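Local coordinates for orphan protein TM0875 (Thermotoga maritima, PDB 1O22) that is of unknown function, has a new fold, and is seen here as a two-fold symmetric pair of identical chains, at the interface of chains A and B. Sequence-based numbering; all coordinates share one arbitrary frame. Chains: chain A/B, orphan protein TM0875.

Contact 1: the interface of chains A and B. Residues chain A 73-77; chain B 79-81.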
# COMPACT_ATOMS: atom_id res chain seq x y z
N PRO A 73 -1.76 -10.13 -17.38
CA PRO A 73 -2.98 -9.90 -16.63
C PRO A 73 -3.70 -8.63 -17.11
O PRO A 73 -3.10 -7.67 -17.54
CB PRO A 73 -2.47 -9.72 -15.19
CG PRO A 73 -1.07 -9.28 -15.31
CD PRO A 73 -0.54 -9.84 -16.59
N SER A 74 -5.01 -8.66 -17.08
CA SER A 74 -5.82 -7.47 -17.17
C SER A 74 -6.41 -7.01 -15.86
O SER A 74 -6.72 -5.84 -15.75
CB SER A 74 -6.95 -7.68 -18.17
OG SER A 74 -6.41 -7.84 -19.46
N PHE A 75 -6.67 -7.91 -14.91
CA PHE A 75 -7.22 -7.51 -13.59
C PHE A 75 -6.44 -8.16 -12.46
O PHE A 75 -5.92 -9.23 -12.63
CB PHE A 75 -8.67 -7.88 -13.42
CG PHE A 75 -9.56 -7.21 -14.36
CD1 PHE A 75 -10.14 -5.97 -14.03
CD2 PHE A 75 -9.80 -7.79 -15.60
CE1 PHE A 75 -10.99 -5.34 -14.93
CE2 PHE A 75 -10.63 -7.17 -16.50
CZ PHE A 75 -11.22 -5.94 -16.18
N ALA A 76 -6.31 -7.45 -11.34
CA ALA A 76 -5.76 -7.97 -10.11
C ALA A 76 -6.95 -8.15 -9.16
O ALA A 76 -7.78 -7.25 -9.03
CB ALA A 76 -4.76 -7.00 -9.53
N ILE A 77 -7.08 -9.34 -8.59
CA ILE A 77 -8.15 -9.68 -7.67
C ILE A 77 -7.56 -9.88 -6.26
O ILE A 77 -6.58 -10.62 -6.09
CB ILE A 77 -8.83 -10.96 -8.13
CG1 ILE A 77 -9.32 -10.81 -9.58
CG2 ILE A 77 -10.01 -11.30 -7.21
CD1 ILE A 77 -9.69 -12.10 -10.21
N ALA B 79 -4.43 -12.47 -6.75
CA ALA B 79 -4.47 -13.26 -7.97
C ALA B 79 -4.58 -12.33 -9.19
O ALA B 79 -5.17 -11.27 -9.12
CB ALA B 79 -5.67 -14.18 -7.92
N LEU B 80 -4.08 -12.75 -10.33
CA LEU B 80 -4.25 -11.95 -11.54
C LEU B 80 -4.96 -12.83 -12.57
O LEU B 80 -4.69 -14.02 -12.70
CB LEU B 80 -2.88 -11.51 -12.08
CG LEU B 80 -1.90 -10.84 -11.12
CD1 LEU B 80 -0.49 -10.95 -11.57
CD2 LEU B 80 -2.29 -9.36 -10.99
N THR B 81 -5.86 -12.23 -13.32
CA THR B 81 -6.49 -12.88 -14.45
C THR B 81 -6.21 -12.17 -15.78
O THR B 81 -6.20 -10.96 -15.81
CB THR B 81 -8.01 -12.95 -14.13
OG1 THR B 81 -8.69 -13.48 -15.26
CG2 THR B 81 -8.60 -11.59 -13.88

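Contact 2: the interface of chains A and B. Residues chain A 40, 43-44; chain B 32, 36.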
# COMPACT_ATOMS: atom_id res chain seq x y z
N ILE A 40 15.42 19.68 12.25
CA ILE A 40 14.15 19.34 12.91
C ILE A 40 14.23 18.00 13.63
O ILE A 40 13.73 17.87 14.72
CB ILE A 40 12.98 19.33 11.91
CG1 ILE A 40 12.73 20.75 11.38
CG2 ILE A 40 11.71 18.77 12.56
CD1 ILE A 40 11.76 20.80 10.22
N GLU A 43 16.21 18.32 16.92
CA GLU A 43 15.51 19.12 17.94
C GLU A 43 14.26 18.36 18.49
O GLU A 43 14.09 18.24 19.72
CB GLU A 43 15.10 20.45 17.29
CG GLU A 43 14.28 21.37 18.16
CD GLU A 43 14.15 22.77 17.55
OE1 GLU A 43 14.42 22.92 16.33
OE2 GLU A 43 13.79 23.71 18.30
N THR A 44 13.44 17.84 17.58
CA THR A 44 12.16 17.18 17.91
C THR A 44 12.22 15.65 17.99
O THR A 44 11.35 15.00 18.60
CB THR A 44 11.06 17.62 16.90
OG1 THR A 44 11.29 17.05 15.61
CG2 THR A 44 11.11 19.15 16.64
N ILE B 32 5.91 23.31 17.64
CA ILE B 32 7.07 23.85 16.94
C ILE B 32 7.37 23.01 15.68
O ILE B 32 7.90 23.56 14.71
CB ILE B 32 8.31 24.04 17.87
CG2 ILE B 32 9.31 22.90 17.74
N LYS B 36 7.52 24.74 11.97
CA LYS B 36 8.68 24.56 11.11
C LYS B 36 8.31 23.87 9.79
O LYS B 36 8.89 24.19 8.78
CB LYS B 36 9.82 23.83 11.85
CG LYS B 36 10.41 24.69 12.98
CD LYS B 36 11.79 24.23 13.47
CE LYS B 36 12.45 25.33 14.34
NZ LYS B 36 13.93 25.19 14.42

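Contact 3: the interface of chains A and B. Residues chain A 30, 33, 50, 56; chain B 40, 44, 46, 48.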
# COMPACT_ATOMS: atom_id res chain seq x y z
N PHE A 30 17.81 20.98 -3.29
CA PHE A 30 17.23 20.41 -2.09
C PHE A 30 18.14 20.46 -0.87
O PHE A 30 17.77 19.95 0.18
CB PHE A 30 16.79 18.99 -2.36
CG PHE A 30 15.70 18.90 -3.37
CD1 PHE A 30 14.41 19.23 -3.01
CD2 PHE A 30 15.97 18.56 -4.68
CE1 PHE A 30 13.39 19.18 -3.94
CE2 PHE A 30 14.95 18.49 -5.59
CZ PHE A 30 13.65 18.81 -5.21
N LEU A 33 16.58 22.08 2.16
CA LEU A 33 15.50 21.21 2.65
C LEU A 33 16.12 20.13 3.55
O LEU A 33 15.70 19.96 4.69
CB LEU A 33 14.76 20.53 1.48
CG LEU A 33 13.64 19.54 1.83
CD1 LEU A 33 12.47 20.27 2.41
CD2 LEU A 33 13.20 18.74 0.63
N PRO A 50 9.31 14.29 2.44
CA PRO A 50 8.43 14.95 1.48
C PRO A 50 7.22 14.13 1.13
O PRO A 50 7.31 12.94 0.84
CB PRO A 50 9.33 15.10 0.23
CG PRO A 50 10.69 15.14 0.78
CD PRO A 50 10.67 14.10 1.87
N ILE A 56 9.18 16.63 -6.21
CA ILE A 56 9.98 15.60 -5.60
C ILE A 56 9.04 14.46 -5.16
O ILE A 56 7.90 14.69 -4.77
CB ILE A 56 10.79 16.17 -4.37
CG1 ILE A 56 11.73 15.10 -3.82
CG2 ILE A 56 9.85 16.72 -3.26
CD1 ILE A 56 12.91 15.61 -2.99
N ILE B 40 9.01 25.61 6.20
CA ILE B 40 9.72 24.90 5.11
C ILE B 40 8.89 24.87 3.84
O ILE B 40 9.43 25.06 2.77
CB ILE B 40 10.11 23.48 5.53
CG1 ILE B 40 11.16 23.53 6.66
CG2 ILE B 40 10.66 22.69 4.33
CD1 ILE B 40 11.42 22.18 7.29
N THR B 44 10.44 26.43 0.46
CA THR B 44 10.82 25.43 -0.55
C THR B 44 9.67 24.94 -1.46
O THR B 44 9.90 24.40 -2.55
CB THR B 44 11.50 24.21 0.14
OG1 THR B 44 10.55 23.44 0.89
CG2 THR B 44 12.52 24.67 1.21
N VAL B 46 7.88 22.54 -0.56
CA VAL B 46 7.88 21.10 -0.28
C VAL B 46 7.22 20.90 1.04
O VAL B 46 7.64 21.51 2.07
CB VAL B 46 9.33 20.51 -0.25
CG1 VAL B 46 9.32 19.04 0.15
CG2 VAL B 46 9.98 20.64 -1.58
N LEU B 48 6.49 18.53 4.10
CA LEU B 48 7.10 17.44 4.82
C LEU B 48 6.09 16.87 5.82
O LEU B 48 5.33 17.63 6.40
CB LEU B 48 8.32 17.94 5.55
CG LEU B 48 9.46 18.50 4.72
CD1 LEU B 48 10.53 19.15 5.60
CD2 LEU B 48 10.09 17.43 3.86

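Contact 1: the interface of chains A and B
B:Leu80 lies between A:Pro73 and A:Ala76 at the apolar centre of an antiparallel strand pairing between two copies of one protein. Its CB touches CB of A:Pro73 at 3.6 Å, and the two side chains run next to each other in the same direction. With CG trans to its own carbonyl carbon, chi1 -51°, the fork spreads over both neighbours. The CD2 methyl reaches the methyl CB of A:Ala76 at 3.7 Å, while CD1 turns towards CG of the proline ring.

A second apolar cluster forms around B:Thr81. Its methyl CG2 meets CB of A:Phe75 at 3.7 Å and CD1 of A:Ile77 at 3.9 Å, the isoleucine crossing the threonine at a slant. The hydroxyl OG1 is held trans to the backbone N, chi1 175°, which leaves the methyl to make these contacts.

Backbone bonds form the polar rim and join strand 75-81 of the two chains edge to edge in the deposited pair. The structure alone does not show whether this pair forms in the cell. A:Ile77 and B:Ala79 exchange a pair of bonds; N of A:Ile77 gives to O of B:Ala79 at 2.8 Å. A:Phe75 and B:Thr81 likewise bond in both directions. The main-chain pairing probably sets the register, and the side chains pack around it. At the strand end the carbonyl O of B:Thr81 accepts two donors, N of A:Ser74 at 2.9 Å and N of A:Phe75 at 3.2 Å.

Contact 2: the interface of chains A and B
A:Glu43 and B:Lys36 make the charged link of this helix-to-helix patch, where helix 31-44 of one chain meets the same helix of the other. The lysine NZ lies 3.0 Å from the carboxylate oxygen OE1 of the glutamate in a hydrogen-bonded salt bridge. OE1 takes it on the syn lone pair, the side of the other carboxylate oxygen. The two side chains meet at about a right angle. Both are extended: the glutamate CG is trans to its backbone N, chi1 176°, and the lysine chain stays stretched out to its amine.

Apolar contact comes from the lysine stem. Its CB lies 3.9 Å from the CD1 methyl of A:Ile40, and the two side chains pass in opposite directions. Further along, the lysine CD comes to 4.2 Å from CG1 of A:Ile40. An alanine here would keep CB but would probably leave the carboxylate of A:Glu43 without its positive mate and uncover CG1 of A:Ile40, where the lysine CD now lies. B:Ile32 is modelled with an incomplete side chain; its CG2 comes only loosely near CG2 of A:Thr44, at 4.3 Å.

Within chain A, the hydroxyl OG1 of A:Thr44 gives a hydrogen bond to the carbonyl O of A:Ile40 at 2.7 Å. The donor sits well above the carbonyl plane. This bond is likely to hold the threonine rotation at the helix end.

Together the ion pair and the packing tie the two helices together in the crystallised pair of chains.

Contact 3: the interface of chains A and B
An apolar side-chain interface joins A:Leu33 to B:Ile40, B:Val46 and B:Leu48, and it packs a helix and short strand of each chain against the other in the deposited pair. That pair may or may not be the biological form.

A:Leu33 is the main wedge, with 66 Å² of its surface hidden by chain B. Its CG is trans to the backbone N, chi1 178°, and its two methyls diverge. CD1 meets CG2 of B:Ile40 at 3.6 Å and CD1 of B:Leu48 at 3.9 Å. CD2 meets CG1 of B:Val46. The leucine crosses B:Ile40 and B:Val46 nearly at right angles but passes B:Leu48 in the opposite direction.

A:Pro50 extends the patch. It lies next to B:Leu48 in an antiparallel bridge between the two short strands 48-50. CG1 of B:Val46 also touches the proline CB, at 3.9 Å. Within chain A, the CD1 methyl of A:Ile56 lies over one face of the A:Phe30 ring, towards its rim, and its CG2 comes to 4.2 Å from CG1 of B:Val46.

On the chain B side, OG1 of B:Thr44 accepts from N of B:Val46 at 3.2 Å, which may steady the valine. The backbone N of A:Pro50 lies 3.5 Å from CD2 of B:Leu48.

Contact 2 and contact 3 are neighbours, with the centres of their C-alpha atoms about 15 Å apart. Both use helix 31-44 from each chain; A:Ile40 and A:Thr44 serve in contact 2, B:Ile40 and B:Thr44 in contact 3. Contact 1 is remote: its C-alpha centre lies about 45 Å from that of contact 2 and about 37 Å from that of contact 3. It uses strand 75-81. The two chains thus meet in separate regions, one strand-paired, the other mainly helical with a short bridge between strands 48-50. Two-fold symmetry repeats each contact, and such spacing would probably limit rocking between the chains.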